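Local atomic coordinates of hypothetical protein TTHA0068 (Thermus thermophilus, PDB entry 2CWY), a protein that is of unknown function but belongs to the DUF309 family and folds as a small, all-helical single-chain protein. Residues G58-N61 / L62-E66. Sequence-based numbering, arbitrary orientation.
Sequences GLRN and LRKAE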
loop_
_atom_site.group_PDB
_atom_site.type_symbol
_atom_site.label_atom_id
_atom_site.label_comp_id
_atom_site.label_asym_id
_atom_site.label_seq_id
_atom_site.Cartn_x
_atom_site.Cartn_y
_atom_site.Cartn_z
ATOM N N GLY A 58 0.333 7.802 11.636
ATOM C CA GLY A 58 0.377 7.162 10.332
ATOM C C GLY A 58 0.972 8.028 9.231
ATOM O O GLY A 58 1.295 7.535 8.148
ATOM N N LEU A 59 1.133 9.325 9.492
ATOM C CA LEU A 59 1.664 10.227 8.472
ATOM C C LEU A 59 3.087 9.948 8.024
ATOM O O LEU A 59 3.427 10.237 6.882
ATOM C CB LEU A 59 1.557 11.687 8.928
ATOM C CG LEU A 59 0.332 12.450 8.421
ATOM C CD1 LEU A 59 0.407 12.590 6.914
ATOM C CD2 LEU A 59 -0.929 11.730 8.830
ATOM N N ARG A 60 3.922 9.412 8.909
ATOM C CA ARG A 60 5.299 9.106 8.519
ATOM C C ARG A 60 5.260 8.020 7.432
ATOM O O ARG A 60 5.951 8.115 6.410
ATOM C CB ARG A 60 6.111 8.641 9.736
ATOM C CG ARG A 60 7.594 8.430 9.446
ATOM C CD ARG A 60 8.391 8.159 10.729
ATOM N NE ARG A 60 9.834 8.155 10.481
ATOM C CZ ARG A 60 10.756 7.950 11.420
ATOM N NH1 ARG A 60 10.390 7.730 12.679
ATOM N NH2 ARG A 60 12.048 7.962 11.101
ATOM N N ASN A 61 4.438 6.998 7.656
ATOM C CA ASN A 61 4.270 5.926 6.686
ATOM C C ASN A 61 3.644 6.462 5.388
ATOM O O ASN A 61 4.085 6.105 4.297
ATOM C CB ASN A 61 3.412 4.802 7.287
ATOM C CG ASN A 61 4.212 3.876 8.201
ATOM O OD1 ASN A 61 3.644 3.080 8.960
ATOM N ND2 ASN A 61 5.529 3.968 8.124
ATOM N N LEU A 62 2.634 7.330 5.491
ATOM C CA LEU A 62 2.018 7.894 4.284
ATOM C C LEU A 62 3.067 8.662 3.474
ATOM O O LEU A 62 3.129 8.530 2.248
ATOM C CB LEU A 62 0.862 8.842 4.630
ATOM C CG LEU A 62 0.277 9.602 3.437
ATOM C CD1 LEU A 62 -0.267 8.623 2.416
ATOM C CD2 LEU A 62 -0.813 10.547 3.908
ATOM N N ARG A 63 3.894 9.454 4.163
ATOM C CA ARG A 63 4.947 10.231 3.505
ATOM C C ARG A 63 5.928 9.311 2.768
ATOM O O ARG A 63 6.309 9.578 1.618
ATOM C CB ARG A 63 5.724 11.085 4.529
ATOM C CG ARG A 63 7.105 11.535 4.030
ATOM C CD ARG A 63 7.771 12.575 4.940
ATOM N NE ARG A 63 7.748 12.222 6.359
ATOM C CZ ARG A 63 8.321 11.142 6.889
ATOM N NH1 ARG A 63 8.976 10.276 6.123
ATOM N NH2 ARG A 63 8.256 10.940 8.202
ATOM N N LYS A 64 6.342 8.230 3.423
ATOM C CA LYS A 64 7.270 7.290 2.786
ATOM C C LYS A 64 6.603 6.619 1.586
ATOM O O LYS A 64 7.238 6.397 0.549
ATOM C CB LYS A 64 7.726 6.248 3.801
ATOM C CG LYS A 64 8.568 6.860 4.913
ATOM C CD LYS A 64 8.709 5.916 6.088
ATOM C CE LYS A 64 9.509 4.695 5.736
ATOM N NZ LYS A 64 9.671 3.822 6.946
ATOM N N ALA A 65 5.323 6.286 1.729
ATOM C CA ALA A 65 4.591 5.671 0.627
ATOM C C ALA A 65 4.535 6.623 -0.570
ATOM O O ALA A 65 4.742 6.217 -1.715
ATOM C CB ALA A 65 3.177 5.314 1.065
ATOM N N GLU A 66 4.240 7.894 -0.309
ATOM C CA GLU A 66 4.161 8.877 -1.383
ATOM C C GLU A 66 5.505 9.000 -2.091
ATOM O O GLU A 66 5.556 9.115 -3.318
ATOM C CB GLU A 66 3.705 10.228 -0.824
ATOM C CG GLU A 66 2.281 10.161 -0.239
ATOM C CD GLU A 66 1.818 11.449 0.426
ATOM O OE1 GLU A 66 2.604 12.049 1.189
ATOM O OE2 GLU A 66 0.652 11.838 0.197
HETATM O O HOH W 1 10.798 8.081 8.008
HETATM O O HOH W 2 7.565 1.850 8.424
#
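Water 1 accepts hydrogen bonds from two arginines one turn apart: NE of Arg-60 gives a firm one at 2.7 Å, NH1 of Arg-63 a weak one at 3.4 Å. The water lies in the plane of both guanidinium groups, at their edges, although the planes are turned 56° against each other. Arg-60 reaches it with an extended chain, whereas Arg-63 bends at chi3 (48°), which brings one face of its guanidinium near the Arg-60 carbonyl oxygen, offset toward the rim. That oxygen and the shared water may ease the repulsion between like charges, though the modelled position of the Arg-63 guanidinium is doubtful in detail. A second water repeats the scheme one residue on, again i, i+3, accepting a hydrogen bond of 3.0 Å from ND2 of Asn-61 and a weak one from NZ of Lys-64. Beneath runs the first turn of an alpha-helix. Gly-58 O receives Leu-62 N at 3.0 Å, and Leu-59, Arg-60 and Asn-61 pass their carbonyls to Arg-63, Lys-64 and Ala-65 likewise. Long charged chains suit the outer side; on another side, CD1 of Leu-59 lies alongside CD2 of Leu-62. Helix 59-69 turns Leu-62 and small Ala-65 inward onto Leu-45 of helix 33-53, while Leu-62 also meets Leu-85 of helix 81-92, to which Glu-66 is tied by a salt bridge with Arg-89.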